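Local atomic coordinates of putative epoxide hydrolase protein (Klebsiella pneumoniae subsp. pneumoniae, PDB entry 5BOV), a protein that probably hydrolyses a small-molecule substrate through an alpha/beta hydrolase fold, possibly as an epoxide hydrolase, though its true substrate is not established. Residues K57-I62 against A297-D302; F181-A186 against W190-A195. One frame throughout, in Å; residues are numbered along the deposited sequence. Where two conformers were deposited one is given.

Interaction 1: residues K57-I62 against A297-D302; sequences KGYRVI and AVVDAD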
loop_
_atom_site.group_PDB
_atom_site.type_symbol
_atom_site.label_atom_id
_atom_site.label_comp_id
_atom_site.label_asym_id
_atom_site.label_seq_id
_atom_site.Cartn_x
_atom_site.Cartn_y
_atom_site.Cartn_z
ATOM N N LYS A 57 18.357 13.591 2.394
ATOM C CA LYS A 57 18.508 13.713 3.838
ATOM C C LYS A 57 19.179 12.478 4.492
ATOM O O LYS A 57 19.261 12.371 5.708
ATOM C CB LYS A 57 17.132 13.934 4.479
ATOM C CG LYS A 57 16.544 15.376 4.257
ATOM C CD LYS A 57 17.055 16.452 5.282
ATOM C CE LYS A 57 17.059 17.957 4.978
ATOM N NZ LYS A 57 17.430 18.708 6.188
ATOM N N GLY A 58 19.735 11.599 3.676
ATOM C CA GLY A 58 20.605 10.514 4.096
ATOM C C GLY A 58 19.951 9.176 4.361
ATOM O O GLY A 58 20.611 8.277 4.894
ATOM N N TYR A 59 18.708 9.011 3.914
ATOM C CA TYR A 59 18.062 7.721 3.962
ATOM C C TYR A 59 18.313 6.900 2.710
ATOM O O TYR A 59 18.477 7.423 1.603
ATOM C CB TYR A 59 16.536 7.906 4.102
ATOM C CG TYR A 59 16.133 8.520 5.456
ATOM C CD1 TYR A 59 16.107 9.882 5.659
ATOM C CD2 TYR A 59 15.819 7.691 6.537
ATOM C CE1 TYR A 59 15.815 10.413 6.894
ATOM C CE2 TYR A 59 15.526 8.208 7.791
ATOM C CZ TYR A 59 15.494 9.552 7.967
ATOM O OH TYR A 59 15.203 10.108 9.200
ATOM N N ARG A 60 18.343 5.572 2.874
ATOM C CA ARG A 60 18.303 4.673 1.747
ATOM C C ARG A 60 16.824 4.365 1.512
ATOM O O ARG A 60 16.216 3.747 2.383
ATOM C CB ARG A 60 19.053 3.396 2.032
ATOM C CG ARG A 60 19.070 2.518 0.811
ATOM C CD ARG A 60 19.359 1.088 1.063
ATOM N NE ARG A 60 19.297 0.220 -0.100
ATOM C CZ ARG A 60 19.744 -1.028 -0.020
ATOM N NH1 ARG A 60 20.227 -1.468 1.128
ATOM N NH2 ARG A 60 19.657 -1.846 -1.046
ATOM N N VAL A 61 16.352 4.595 0.279
ATOM C CA VAL A 61 14.898 4.460 0.012
ATOM C C VAL A 61 14.613 3.399 -1.055
ATOM O O VAL A 61 15.150 3.418 -2.182
ATOM C CB VAL A 61 14.329 5.806 -0.443
ATOM C CG1 VAL A 61 12.821 5.744 -0.463
ATOM C CG2 VAL A 61 14.802 6.890 0.500
ATOM N N ILE A 62 13.764 2.445 -0.682
ATOM C CA ILE A 62 13.299 1.367 -1.552
ATOM C C ILE A 62 11.842 1.578 -1.866
ATOM O O ILE A 62 11.009 1.746 -0.934
ATOM C CB ILE A 62 13.431 0.002 -0.833
ATOM C CG1 ILE A 62 14.848 -0.261 -0.292
ATOM C CG2 ILE A 62 12.943 -1.127 -1.732
ATOM C CD1 ILE A 62 15.823 -0.354 -1.366
ATOM N N ALA A 297 6.611 13.317 8.122
ATOM C CA ALA A 297 6.127 12.187 8.893
ATOM C C ALA A 297 7.085 10.992 8.981
ATOM O O ALA A 297 7.260 10.388 10.041
ATOM C CB ALA A 297 4.775 11.723 8.365
ATOM N N VAL A 298 7.738 10.675 7.888
ATOM C CA VAL A 298 8.712 9.566 7.882
ATOM C C VAL A 298 9.915 9.927 8.755
ATOM O O VAL A 298 10.325 9.120 9.565
ATOM C CB VAL A 298 9.189 9.211 6.430
ATOM C CG1 VAL A 298 10.343 8.233 6.447
ATOM C CG2 VAL A 298 8.015 8.630 5.597
ATOM N N VAL A 299 10.412 11.146 8.614
ATOM C CA VAL A 299 11.563 11.595 9.438
ATOM C C VAL A 299 11.158 11.561 10.950
ATOM O O VAL A 299 11.916 11.054 11.799
ATOM C CB VAL A 299 12.005 13.003 9.059
ATOM C CG1 VAL A 299 12.968 13.541 10.083
ATOM C CG2 VAL A 299 12.586 12.982 7.645
ATOM N N ASP A 300 9.969 12.065 11.253
ATOM C CA ASP A 300 9.478 12.116 12.634
ATOM C C ASP A 300 9.249 10.745 13.213
ATOM O O ASP A 300 9.616 10.482 14.341
ATOM C CB ASP A 300 8.250 12.966 12.745
ATOM C CG ASP A 300 8.503 14.433 12.472
ATOM O OD1 ASP A 300 9.676 14.922 12.459
ATOM O OD2 ASP A 300 7.519 15.176 12.296
ATOM N N ALA A 301 8.701 9.828 12.416
ATOM C CA ALA A 301 8.494 8.479 12.924
ATOM C C ALA A 301 9.811 7.752 13.156
ATOM O O ALA A 301 9.951 6.994 14.127
ATOM C CB ALA A 301 7.600 7.701 11.957
ATOM N N ASP A 302 10.800 8.040 12.311
ATOM C CA ASP A 302 12.108 7.431 12.428
ATOM C C ASP A 302 12.844 7.847 13.750
ATOM O O ASP A 302 13.771 7.130 14.160
ATOM C CB ASP A 302 12.956 7.833 11.178
ATOM C CG ASP A 302 14.362 7.301 11.222
ATOM O OD1 ASP A 302 14.636 6.055 11.116
ATOM O OD2 ASP A 302 15.285 8.174 11.291
#
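Tyr59 and Asp302 reach for each other from opposite directions, the phenol from segment 57-62 and the carboxylate from helix 291-303. With CG anti to the carbonyl carbon (chi1 -67°), the tyrosine ring stretches toward the helix and presents its hydroxyl end. Tyr59 OH donates to Asp302 OD2 over 2.8 Å, and it meets that oxygen from above the carboxylate plane, 52° out of it. The carboxylate carbon, by contrast, lies in the plane of the phenol at its edge, 3.7 Å from Tyr59 CE2 to Asp302 CG, while the two flat groups stand 78° apart. Val299, three residues before Asp302, crosses the tyrosine side chain at about a right angle; its CG2 methyl lies 4.2 Å from Tyr59 CE1. Around them, Leu54 of helix 50-56 and Gln32 and Val34 of strand 32-37 also touch the tyrosine. The contact thus ties helix 291-303, the last of the chain, to strand 59-74 of the sheet at the surface of the alpha/beta hydrolase fold. Asp302 divides its carboxylate, OD1 forming a salt bridge with Lys128 and OD2 accepting from the phenol, a pairing that would be expected to favour the charged carboxylate despite nearby Asp105.

Interaction 2: residues F181-A186 against W190-A195; sequences FIWHQA and WQFSDA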
loop_
_atom_site.group_PDB
_atom_site.type_symbol
_atom_site.label_atom_id
_atom_site.label_comp_id
_atom_site.label_asym_id
_atom_site.label_seq_id
_atom_site.Cartn_x
_atom_site.Cartn_y
_atom_site.Cartn_z
ATOM N N PHE A 181 -11.299 7.360 -12.727
ATOM C CA PHE A 181 -12.494 7.703 -12.014
ATOM C C PHE A 181 -12.350 7.483 -10.495
ATOM O O PHE A 181 -12.719 8.343 -9.693
ATOM C CB PHE A 181 -13.637 6.871 -12.628
ATOM C CG PHE A 181 -14.997 7.192 -12.092
ATOM C CD1 PHE A 181 -15.713 8.267 -12.565
ATOM C CD2 PHE A 181 -15.547 6.422 -11.140
ATOM C CE1 PHE A 181 -17.001 8.560 -12.086
ATOM C CE2 PHE A 181 -16.784 6.681 -10.648
ATOM C CZ PHE A 181 -17.499 7.776 -11.072
ATOM N N ILE A 182 -11.732 6.357 -10.140
ATOM C CA ILE A 182 -11.470 6.092 -8.773
ATOM C C ILE A 182 -10.540 7.194 -8.157
ATOM O O ILE A 182 -10.726 7.613 -7.018
ATOM C CB ILE A 182 -10.877 4.698 -8.577
ATOM C CG1 ILE A 182 -11.944 3.601 -8.897
ATOM C CG2 ILE A 182 -10.325 4.526 -7.179
ATOM C CD1 ILE A 182 -13.163 3.588 -7.973
ATOM N N TRP A 183 -9.481 7.603 -8.869
ATOM C CA TRP A 183 -8.629 8.623 -8.329
ATOM C C TRP A 183 -9.404 9.892 -7.976
ATOM O O TRP A 183 -9.214 10.491 -6.936
ATOM C CB TRP A 183 -7.488 8.994 -9.319
ATOM C CG TRP A 183 -6.285 8.157 -9.417
ATOM C CD1 TRP A 183 -6.214 6.828 -9.330
ATOM C CD2 TRP A 183 -4.959 8.607 -9.748
ATOM N NE1 TRP A 183 -4.931 6.410 -9.527
ATOM C CE2 TRP A 183 -4.149 7.487 -9.810
ATOM C CE3 TRP A 183 -4.402 9.852 -9.981
ATOM C CZ2 TRP A 183 -2.794 7.555 -10.117
ATOM C CZ3 TRP A 183 -3.034 9.940 -10.238
ATOM C CH2 TRP A 183 -2.268 8.829 -10.319
ATOM N N HIS A 184 -10.293 10.281 -8.873
ATOM C CA HIS A 184 -11.100 11.520 -8.668
ATOM C C HIS A 184 -12.076 11.319 -7.519
ATOM O O HIS A 184 -12.246 12.226 -6.746
ATOM C CB HIS A 184 -11.920 11.857 -9.931
ATOM C CG HIS A 184 -11.147 12.505 -11.028
ATOM N ND1 HIS A 184 -10.390 13.649 -10.843
ATOM C CD2 HIS A 184 -11.034 12.194 -12.343
ATOM C CE1 HIS A 184 -9.832 13.997 -11.979
ATOM N NE2 HIS A 184 -10.239 13.157 -12.921
ATOM N N GLN A 185 -12.654 10.132 -7.370
ATOM C CA GLN A 185 -13.544 9.911 -6.217
ATOM C C GLN A 185 -12.781 9.989 -4.901
ATOM O O GLN A 185 -13.301 10.429 -3.866
ATOM C CB GLN A 185 -14.188 8.545 -6.295
ATOM C CG GLN A 185 -15.301 8.405 -7.346
ATOM C CD GLN A 185 -16.127 7.121 -7.039
ATOM O OE1 GLN A 185 -15.562 6.018 -6.895
ATOM N NE2 GLN A 185 -17.413 7.291 -6.870
ATOM N N ALA A 186 -11.591 9.396 -4.911
ATOM C CA ALA A 186 -10.825 9.203 -3.654
ATOM C C ALA A 186 -10.179 10.497 -3.219
ATOM O O ALA A 186 -9.946 10.681 -2.028
ATOM C CB ALA A 186 -9.795 8.106 -3.856
ATOM N N TRP A 190 -7.906 16.895 -5.480
ATOM C CA TRP A 190 -6.618 16.799 -6.122
ATOM C C TRP A 190 -6.752 17.041 -7.623
ATOM O O TRP A 190 -7.276 16.183 -8.372
ATOM C CB TRP A 190 -6.043 15.390 -5.850
ATOM C CG TRP A 190 -4.644 15.141 -6.429
ATOM C CD1 TRP A 190 -3.695 16.056 -6.695
ATOM C CD2 TRP A 190 -4.031 13.853 -6.575
ATOM N NE1 TRP A 190 -2.544 15.427 -7.134
ATOM C CE2 TRP A 190 -2.701 14.068 -7.009
ATOM C CE3 TRP A 190 -4.482 12.550 -6.409
ATOM C CZ2 TRP A 190 -1.877 13.031 -7.403
ATOM C CZ3 TRP A 190 -3.657 11.520 -6.739
ATOM C CH2 TRP A 190 -2.310 11.775 -7.226
ATOM N N GLN A 191 -6.166 18.149 -8.094
ATOM C CA GLN A 191 -6.248 18.476 -9.504
ATOM C C GLN A 191 -5.080 17.878 -10.280
ATOM O O GLN A 191 -4.280 18.582 -10.916
ATOM C CB GLN A 191 -6.293 19.997 -9.609
ATOM C CG GLN A 191 -7.509 20.619 -8.942
ATOM C CD GLN A 191 -7.477 22.138 -9.072
ATOM O OE1 GLN A 191 -7.253 22.836 -8.085
ATOM N NE2 GLN A 191 -7.618 22.650 -10.279
ATOM N N PHE A 192 -4.961 16.550 -10.242
ATOM C CA PHE A 192 -3.918 15.874 -10.929
ATOM C C PHE A 192 -4.037 15.975 -12.431
ATOM O O PHE A 192 -5.133 15.971 -12.988
ATOM C CB PHE A 192 -3.844 14.379 -10.533
ATOM C CG PHE A 192 -5.122 13.589 -10.805
ATOM C CD1 PHE A 192 -5.309 13.011 -12.007
ATOM C CD2 PHE A 192 -6.081 13.419 -9.835
ATOM C CE1 PHE A 192 -6.419 12.204 -12.244
ATOM C CE2 PHE A 192 -7.156 12.649 -10.065
ATOM C CZ PHE A 192 -7.362 12.116 -11.306
ATOM N N SER A 193 -2.894 16.080 -13.092
ATOM C CA SER A 193 -2.880 16.250 -14.542
ATOM C C SER A 193 -3.160 14.944 -15.240
ATOM O O SER A 193 -2.946 13.845 -14.669
ATOM C CB SER A 193 -1.524 16.811 -15.033
ATOM O OG SER A 193 -0.502 15.852 -14.889
ATOM N N ASP A 194 -3.594 15.007 -16.502
ATOM C CA ASP A 194 -3.741 13.780 -17.259
ATOM C C ASP A 194 -2.464 12.989 -17.345
ATOM O O ASP A 194 -2.444 11.788 -17.336
ATOM C CB ASP A 194 -4.139 14.102 -18.727
ATOM C CG ASP A 194 -5.509 14.771 -18.825
ATOM O OD1 ASP A 194 -6.388 14.481 -17.969
ATOM O OD2 ASP A 194 -5.756 15.500 -19.779
ATOM N N ALA A 195 -1.338 13.703 -17.480
ATOM C CA ALA A 195 -0.049 13.002 -17.615
ATOM C C ALA A 195 0.339 12.336 -16.325
ATOM O O ALA A 195 0.929 11.284 -16.374
ATOM C CB ALA A 195 1.076 13.969 -18.033
HETATM O O HOH W 1 -9.687 14.857 -8.325
#
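Phe192 CG lies between its own backbone N and carbonyl carbon (chi1 59°), and the ring is thereby directed toward helix 175-186, where Trp183 and His184 both carry CG anti to the carbonyl carbon. The phenyl ring is engaged by two neighbours. Trp183 meets it edge to face, CE3 standing over the ring centre 3.8 Å from Phe192 CE1, with the planes at 70°. The imidazole of His184 instead forms an offset stack with the phenyl, the planes 24° from parallel. These residues form an aromatic cluster with Trp190, and it joins helix 175-186 to the connection leading into helix 194-201, whose N-cap is Ser193. Gln191, at the centre of an inverse gamma turn, separates the two aromatic residues of that connection. The indoles of Trp183 and Trp190 are nearly parallel but slid apart, so that they barely overlap; the nearest atoms are Trp183 CZ3 and Trp190 CH2, 3.6 Å apart. The Trp183 indole also donates from NE1 to the carbonyl of Pro41, and Tyr42 stacks on it. A water lying in the plane of the imidazole, its O 2.9 Å from His184 ND1, donates to Trp190 O at 2.8 Å.

The two contacts illustrate how one chain combines distant and local closures. Interaction 1 joins segments 235 residues apart, from the fourth strand in chain order to the final helix, whereas interaction 2 bridges a three-residue gap and falls within the long span between them. Their centres are 27 Å apart and their nearest atoms about 17 Å, so they do not touch. Interaction 1 belongs to the body of the fold, where strand 59-74 lies in the mixed sheet beside strands 19-26 and 32-37. Interaction 2 belongs to the helices inserted between strands 127-133 and 247-252, consistent with the cap region of many alpha/beta hydrolases. It also abuts Pro41, Tyr42 and helix 286-289, so the inserted helices pack against the body of the fold.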